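Local coordinates for protein minor fimbrium anchoring subunit Mfa2 (Porphyromonas gingivalis, PDB 5NFI) that anchors the minor (Mfa1) fimbriae in the bacterial outer membrane through its interaction with Mfa1 and regulates the length of these adhesive filaments, at residues I161-S166 with N211-T216; D251-A256 with Q270-G275. All coordinates share one frame; numbering follows the deposited sequence.

Interaction 1: I161-S166 with N211-T216; sequences IKLASS and NTLSVT
Parts of strands 159-165 and 211-217 pair side by side and antiparallel, consistent with the transthyretin-like β-sandwich fold of the fimbrillin superfamily. The axes of the two short segments come within 4.7 Å, and two hydrogen-bonded pairs, K162 with S214 and A164 with T212, tie the backbones together. The bond from K162 N to S214 O is nearly straight (167°) and lies in the carbonyl plane.

Side chains alternate between the two faces. I161, L163, L213 and V215 share the inner one, where V148 and V150 of strand 133-151 and F200 of strand 196-202 cover them. L163 and L213 face each other in a non-hydrogen-bonded pair and have the same conformation, CG anti to the backbone N (chi1 -179° in both). L213 lies alongside I161, both pointing the same way, and its CD1 reaches I161 CG2 at 4.0 Å. That same methyl also sits 3.6 Å from K162 O, so it tucks in against the neighbouring backbone.

On the other face, K162 CB lies beside S214 OG while the rest of the lysine chain runs out extended. Back on the leucine face, at the far end, S165 turns OG anti to its backbone N, toward the amide of N211, whose ND2 is held by E206 O. S165 OG donates to N211 OD1 at 2.8 Å, approaching from above the carbonyl plane, 44° out of it.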
ATOM      1  N   ILE A 161     -14.569   6.579  13.895  1.00 50.52           N
ATOM      2  CA  ILE A 161     -13.731   6.957  12.781  1.00 50.20           C
ATOM      3  C   ILE A 161     -13.619   5.789  11.813  1.00 50.05           C
ATOM      4  O   ILE A 161     -13.403   4.631  12.212  1.00 49.33           O
ATOM      5  CB  ILE A 161     -12.353   7.417  13.256  1.00 49.82           C
ATOM      6  CG1 ILE A 161     -12.537   8.560  14.274  1.00 50.86           C
ATOM      7  CG2 ILE A 161     -11.516   7.890  12.073  1.00 49.44           C
ATOM      8  CD1 ILE A 161     -11.279   9.013  14.982  1.00 50.48           C
ATOM      9  N   LYS A 162     -13.822   6.108  10.541  1.00 50.53           N
ATOM     10  CA  LYS A 162     -13.813   5.127   9.483  1.00 49.93           C
ATOM     11  C   LYS A 162     -12.918   5.567   8.356  1.00 50.94           C
ATOM     12  O   LYS A 162     -12.825   6.757   8.044  1.00 51.92           O
ATOM     13  CB  LYS A 162     -15.215   4.885   8.948  1.00 50.30           C
ATOM     14  CG  LYS A 162     -16.149   4.260   9.938  1.00 51.26           C
ATOM     15  CD  LYS A 162     -17.435   3.883   9.262  1.00 53.16           C
ATOM     16  CE  LYS A 162     -18.572   3.782  10.266  1.00 55.39           C
ATOM     17  NZ  LYS A 162     -19.814   3.201   9.650  1.00 57.45           N
ATOM     18  N   LEU A 163     -12.275   4.584   7.737  1.00 50.86           N
ATOM     19  CA  LEU A 163     -11.388   4.808   6.612  1.00 51.32           C
ATOM     20  C   LEU A 163     -11.736   3.849   5.481  1.00 52.49           C
ATOM     21  O   LEU A 163     -11.491   2.627   5.575  1.00 52.85           O
ATOM     22  CB  LEU A 163      -9.936   4.625   7.042  1.00 50.13           C
ATOM     23  CG  LEU A 163      -8.842   4.850   5.999  1.00 49.55           C
ATOM     24  CD1 LEU A 163      -8.738   6.319   5.604  1.00 49.69           C
ATOM     25  CD2 LEU A 163      -7.531   4.351   6.556  1.00 49.03           C
ATOM     26  N   ALA A 164     -12.315   4.399   4.419  1.00 53.71           N
ATOM     27  CA  ALA A 164     -12.671   3.617   3.249  1.00 55.44           C
ATOM     28  C   ALA A 164     -11.707   3.888   2.098  1.00 57.03           C
ATOM     29  O   ALA A 164     -11.293   5.025   1.867  1.00 58.58           O
ATOM     30  CB  ALA A 164     -14.083   3.912   2.818  1.00 56.76           C
ATOM     31  N   SER A 165     -11.348   2.846   1.362  1.00 55.96           N
ATOM     32  CA  SER A 165     -10.507   3.061   0.204  1.00 55.36           C
ATOM     33  C   SER A 165     -10.643   1.925  -0.785  1.00 54.83           C
ATOM     34  O   SER A 165     -10.677   0.766  -0.396  1.00 54.63           O
ATOM     35  CB  SER A 165      -9.058   3.216   0.639  1.00 54.88           C
ATOM     36  OG  SER A 165      -8.219   3.401  -0.482  1.00 55.87           O
ATOM     37  N   SER A 166     -10.727   2.252  -2.066  1.00 55.22           N
ATOM     38  CA  SER A 166     -10.693   1.228  -3.108  1.00 55.09           C
ATOM     39  C   SER A 166      -9.265   0.836  -3.417  1.00 53.03           C
ATOM     40  O   SER A 166      -8.811   0.979  -4.553  1.00 54.28           O
ATOM     41  CB  SER A 166     -11.383   1.725  -4.377  1.00 57.54           C
ATOM     42  OG  SER A 166     -12.760   1.948  -4.126  1.00 59.26           O
ATOM     43  N   ASN A 211     -10.790   7.555  -1.266  1.00 61.96           N
ATOM     44  CA  ASN A 211      -9.953   7.444  -0.086  1.00 60.44           C
ATOM     45  C   ASN A 211     -10.586   8.273   1.010  1.00 60.20           C
ATOM     46  O   ASN A 211     -10.057   9.308   1.394  1.00 60.99           O
ATOM     47  CB  ASN A 211      -8.519   7.918  -0.361  1.00 60.66           C
ATOM     48  CG  ASN A 211      -7.794   7.050  -1.387  1.00 60.67           C
ATOM     49  OD1 ASN A 211      -7.261   5.990  -1.056  1.00 60.01           O
ATOM     50  ND2 ASN A 211      -7.766   7.507  -2.637  1.00 61.72           N
ATOM     51  N   THR A 212     -11.725   7.800   1.500  1.00 59.05           N
ATOM     52  CA  THR A 212     -12.596   8.562   2.371  1.00 57.67           C
ATOM     53  C   THR A 212     -12.332   8.360   3.854  1.00 55.83           C
ATOM     54  O   THR A 212     -12.524   7.273   4.388  1.00 55.37           O
ATOM     55  CB  THR A 212     -14.055   8.210   2.088  1.00 58.20           C
ATOM     56  OG1 THR A 212     -14.358   8.556   0.732  1.00 59.94           O
ATOM     57  CG2 THR A 212     -14.976   8.973   3.025  1.00 57.86           C
ATOM     58  N   LEU A 213     -11.889   9.425   4.512  1.00 55.16           N
ATOM     59  CA  LEU A 213     -11.814   9.468   5.967  1.00 53.36           C
ATOM     60  C   LEU A 213     -13.132  10.048   6.452  1.00 53.88           C
ATOM     61  O   LEU A 213     -13.630  11.010   5.861  1.00 55.05           O
ATOM     62  CB  LEU A 213     -10.635  10.313   6.437  1.00 52.11           C
ATOM     63  CG  LEU A 213     -10.466  10.402   7.952  1.00 50.55           C
ATOM     64  CD1 LEU A 213     -10.094   9.040   8.505  1.00 49.11           C
ATOM     65  CD2 LEU A 213      -9.424  11.458   8.328  1.00 50.55           C
ATOM     66  N   SER A 214     -13.722   9.461   7.492  1.00 52.93           N
ATOM     67  CA  SER A 214     -15.029   9.933   7.933  1.00 52.70           C
ATOM     68  C   SER A 214     -15.265   9.754   9.423  1.00 51.90           C
ATOM     69  O   SER A 214     -14.683   8.859  10.046  1.00 51.42           O
ATOM     70  CB  SER A 214     -16.122   9.211   7.193  1.00 52.73           C
ATOM     71  OG  SER A 214     -16.490   8.079   7.945  1.00 52.56           O
ATOM     72  N   VAL A 215     -16.119  10.615   9.983  1.00 51.79           N
ATOM     73  CA  VAL A 215     -16.484  10.560  11.399  1.00 51.03           C
ATOM     74  C   VAL A 215     -17.987  10.517  11.516  1.00 52.73           C
ATOM     75  O   VAL A 215     -18.694  11.366  10.932  1.00 55.41           O
ATOM     76  CB  VAL A 215     -15.957  11.766  12.212  1.00 50.26           C
ATOM     77  CG1 VAL A 215     -16.281  11.585  13.693  1.00 50.30           C
ATOM     78  CG2 VAL A 215     -14.468  11.916  12.041  1.00 49.12           C
ATOM     79  N   THR A 216     -18.462   9.545  12.290  1.00 51.81           N
ATOM     80  CA  THR A 216     -19.883   9.259  12.430  1.00 52.59           C
ATOM     81  C   THR A 216     -20.350   9.227  13.895  1.00 53.48           C
ATOM     82  O   THR A 216     -19.671   8.704  14.766  1.00 54.02           O
ATOM     83  CB  THR A 216     -20.224   7.901  11.778  1.00 51.86           C
ATOM     84  OG1 THR A 216     -19.966   7.965  10.370  1.00 51.51           O
ATOM     85  CG2 THR A 216     -21.677   7.533  12.014  1.00 52.71           C
TER

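Interaction 2: D251-A256 with Q270-G275; sequences DIRLVA and QIWING
This is a β-hairpin near the C-terminus: strand 249-258 pairs antiparallel with strand 266-273, the axes of the two short segments 4.6 Å apart at closest. R253 and W272 form its central hydrogen-bonded pair, in which W272 N donates to R253 O at 2.7 Å.

Their side chains leave the same face and lie side by side. R253 has CG anti to the backbone N and runs extended to NE, which puts NH1 over one face of the indole, 3.8 Å from W272 NE1, with guanidinium and ring planes 27° apart. V255 CG2 lies over the centre of the guanidinium and also meets the edge of the indole, so one methyl touches both groups. The charge itself is paired with D151 through a salt bridge from NH2. W272 sets CG anti to its carbonyl carbon (chi1 -62°), and its NE1 donates to Q270 OE1 two residues back at 3.0 Å, a bond that should help fix the ring's rotation.

The opposite face is aliphatic: L254 CD2 packs 3.7 Å from I271 CB, and I252 CG2 touches the CG1 atoms of I271 and I273. I271 CG1, anti to its backbone N, meets the same L254 methyl.

Beyond I273 the strand ends, and N274 curls its side-chain amide across to D251. N274 OD1 accepts from D251 N at 2.8 Å, the donor nearly along the C=O axis.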
ATOM      1  N   ASP A 251      -0.209  10.864  11.065  1.00 59.06           N
ATOM      2  CA  ASP A 251      -0.877  11.304  12.281  1.00 58.74           C
ATOM      3  C   ASP A 251      -1.847  12.403  11.884  1.00 56.47           C
ATOM      4  O   ASP A 251      -1.446  13.442  11.371  1.00 56.39           O
ATOM      5  CB  ASP A 251       0.103  11.798  13.345  1.00 61.80           C
ATOM      6  CG  ASP A 251      -0.445  11.620  14.759  1.00 65.01           C
ATOM      7  OD1 ASP A 251      -1.623  11.222  14.885  1.00 65.57           O
ATOM      8  OD2 ASP A 251       0.274  11.877  15.753  1.00 67.38           O
ATOM      9  N   ILE A 252      -3.132  12.138  12.090  1.00 54.53           N
ATOM     10  CA  ILE A 252      -4.188  13.045  11.658  1.00 53.58           C
ATOM     11  C   ILE A 252      -4.983  13.539  12.844  1.00 52.48           C
ATOM     12  O   ILE A 252      -5.426  12.742  13.688  1.00 52.17           O
ATOM     13  CB  ILE A 252      -5.149  12.366  10.668  1.00 52.78           C
ATOM     14  CG1 ILE A 252      -4.351  11.737   9.523  1.00 52.82           C
ATOM     15  CG2 ILE A 252      -6.204  13.363  10.173  1.00 53.05           C
ATOM     16  CD1 ILE A 252      -5.200  11.096   8.471  1.00 52.68           C
ATOM     17  N   ARG A 253      -5.151  14.854  12.920  1.00 51.78           N
ATOM     18  CA  ARG A 253      -6.005  15.418  13.951  1.00 50.94           C
ATOM     19  C   ARG A 253      -7.228  16.104  13.357  1.00 50.57           C
ATOM     20  O   ARG A 253      -7.128  16.904  12.429  1.00 51.41           O
ATOM     21  CB  ARG A 253      -5.237  16.395  14.827  1.00 50.96           C
ATOM     22  CG  ARG A 253      -6.106  16.970  15.926  1.00 50.30           C
ATOM     23  CD  ARG A 253      -5.300  17.788  16.892  1.00 50.70           C
ATOM     24  NE  ARG A 253      -6.179  18.501  17.798  1.00 51.68           N
ATOM     25  CZ  ARG A 253      -6.102  19.808  18.036  1.00 53.14           C
ATOM     26  NH1 ARG A 253      -5.162  20.541  17.443  1.00 53.56           N
ATOM     27  NH2 ARG A 253      -6.950  20.377  18.883  1.00 53.92           N
ATOM     28  N   LEU A 254      -8.385  15.761  13.896  1.00 49.52           N
ATOM     29  CA  LEU A 254      -9.632  16.403  13.522  1.00 49.18           C
ATOM     30  C   LEU A 254     -10.136  17.217  14.706  1.00 49.78           C
ATOM     31  O   LEU A 254     -10.413  16.671  15.773  1.00 48.56           O
ATOM     32  CB  LEU A 254     -10.651  15.361  13.095  1.00 47.63           C
ATOM     33  CG  LEU A 254     -10.172  14.495  11.930  1.00 46.01           C
ATOM     34  CD1 LEU A 254     -11.202  13.415  11.557  1.00 44.67           C
ATOM     35  CD2 LEU A 254      -9.814  15.384  10.742  1.00 46.01           C
ATOM     36  N   VAL A 255     -10.201  18.529  14.536  1.00 52.01           N
ATOM     37  CA  VAL A 255     -10.704  19.372  15.604  1.00 54.21           C
ATOM     38  C   VAL A 255     -12.206  19.557  15.446  1.00 56.54           C
ATOM     39  O   VAL A 255     -12.669  20.105  14.453  1.00 56.46           O
ATOM     40  CB  VAL A 255     -10.013  20.722  15.621  1.00 55.13           C
ATOM     41  CG1 VAL A 255     -10.467  21.522  16.835  1.00 55.94           C
ATOM     42  CG2 VAL A 255      -8.502  20.515  15.633  1.00 54.43           C
ATOM     43  N   ALA A 256     -12.964  19.046  16.412  1.00 58.62           N
ATOM     44  CA  ALA A 256     -14.411  19.174  16.393  1.00 60.36           C
ATOM     45  C   ALA A 256     -14.837  20.413  17.168  1.00 63.88           C
ATOM     46  O   ALA A 256     -14.153  20.864  18.093  1.00 63.73           O
ATOM     47  CB  ALA A 256     -15.069  17.931  16.976  1.00 59.52           C
ATOM     48  N   GLN A 270     -11.135  21.824  11.585  1.00 57.57           N
ATOM     49  CA  GLN A 270      -9.690  21.820  11.371  1.00 57.46           C
ATOM     50  C   GLN A 270      -9.191  20.398  11.178  1.00 56.07           C
ATOM     51  O   GLN A 270      -9.427  19.516  12.020  1.00 55.17           O
ATOM     52  CB  GLN A 270      -8.939  22.453  12.540  1.00 57.83           C
ATOM     53  CG  GLN A 270      -8.497  23.869  12.292  1.00 60.11           C
ATOM     54  CD  GLN A 270      -7.729  24.464  13.457  1.00 60.73           C
ATOM     55  OE1 GLN A 270      -7.331  23.759  14.387  1.00 59.19           O
ATOM     56  NE2 GLN A 270      -7.518  25.776  13.408  1.00 63.05           N
ATOM     57  N   ILE A 271      -8.501  20.166  10.075  1.00 55.51           N
ATOM     58  CA  ILE A 271      -7.862  18.883   9.903  1.00 54.30           C
ATOM     59  C   ILE A 271      -6.338  19.058   9.803  1.00 53.79           C
ATOM     60  O   ILE A 271      -5.823  19.736   8.913  1.00 55.17           O
ATOM     61  CB  ILE A 271      -8.427  18.140   8.674  1.00 55.51           C
ATOM     62  CG1 ILE A 271      -7.512  16.975   8.294  1.00 55.73           C
ATOM     63  CG2 ILE A 271      -8.606  19.083   7.507  1.00 57.65           C
ATOM     64  CD1 ILE A 271      -8.067  16.087   7.201  1.00 55.77           C
ATOM     65  N   TRP A 272      -5.636  18.482  10.773  1.00 52.20           N
ATOM     66  CA  TRP A 272      -4.184  18.501  10.815  1.00 52.19           C
ATOM     67  C   TRP A 272      -3.655  17.170  10.303  1.00 51.87           C
ATOM     68  O   TRP A 272      -4.190  16.118  10.662  1.00 51.54           O
ATOM     69  CB  TRP A 272      -3.675  18.741  12.241  1.00 51.33           C
ATOM     70  CG  TRP A 272      -4.065  20.050  12.856  1.00 51.99           C
ATOM     71  CD1 TRP A 272      -5.302  20.404  13.330  1.00 51.52           C
ATOM     72  CD2 TRP A 272      -3.206  21.169  13.117  1.00 53.06           C
ATOM     73  NE1 TRP A 272      -5.269  21.679  13.847  1.00 52.67           N
ATOM     74  CE2 TRP A 272      -3.993  22.168  13.731  1.00 53.84           C
ATOM     75  CE3 TRP A 272      -1.856  21.431  12.871  1.00 53.48           C
ATOM     76  CZ2 TRP A 272      -3.469  23.405  14.103  1.00 55.45           C
ATOM     77  CZ3 TRP A 272      -1.338  22.655  13.244  1.00 55.37           C
ATOM     78  CH2 TRP A 272      -2.143  23.630  13.852  1.00 56.47           C
ATOM     79  N   ILE A 273      -2.614  17.211   9.474  1.00 51.64           N
ATOM     80  CA  ILE A 273      -1.923  16.000   9.029  1.00 49.19           C
ATOM     81  C   ILE A 273      -0.415  16.188   9.176  1.00 49.86           C
ATOM     82  O   ILE A 273       0.163  17.152   8.659  1.00 51.23           O
ATOM     83  CB  ILE A 273      -2.256  15.626   7.576  1.00 48.13           C
ATOM     84  CG1 ILE A 273      -3.753  15.401   7.421  1.00 46.45           C
ATOM     85  CG2 ILE A 273      -1.540  14.320   7.179  1.00 47.84           C
ATOM     86  CD1 ILE A 273      -4.189  15.069   6.012  1.00 46.21           C
ATOM     87  N   ASN A 274       0.196  15.271   9.922  1.00 49.05           N
ATOM     88  CA  ASN A 274       1.614  15.303  10.253  1.00 50.30           C
ATOM     89  C   ASN A 274       2.090  16.682  10.686  1.00 52.57           C
ATOM     90  O   ASN A 274       3.174  17.135  10.316  1.00 55.26           O
ATOM     91  CB  ASN A 274       2.426  14.778   9.066  1.00 50.70           C
ATOM     92  CG  ASN A 274       2.191  13.293   8.836  1.00 50.18           C
ATOM     93  OD1 ASN A 274       1.476  12.645   9.613  1.00 49.04           O
ATOM     94  ND2 ASN A 274       2.770  12.748   7.774  1.00 50.80           N
ATOM     95  N   GLY A 275       1.272  17.349  11.488  1.00 52.22           N
ATOM     96  CA  GLY A 275       1.662  18.614  12.080  1.00 53.72           C
ATOM     97  C   GLY A 275       1.387  19.826  11.213  1.00 54.48           C
ATOM     98  O   GLY A 275       1.678  20.935  11.601  1.00 56.10           O
TER

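How the interactions relate
Both interactions are antiparallel strand pairings in the same domain, centred 14 Å apart, and strand 133-151 serves both: it packs against the apolar side chains of interaction 1 and pairs in parallel with strand 249-258 of interaction 2. They meet directly in the core, where V215 CG2 lies 3.6 Å from L254 CD1 and L213 CD2 touches both I252 and L254. Interaction 1 is the more buried, and even its polar serine-asparagine pair is enclosed. Interaction 2 is two-sided, with aliphatic residues turned into the shared core and an arginine, tryptophan and glutamine on a partly exposed face. L229 of helix 229-233 touches L163 as well as I252 and I273.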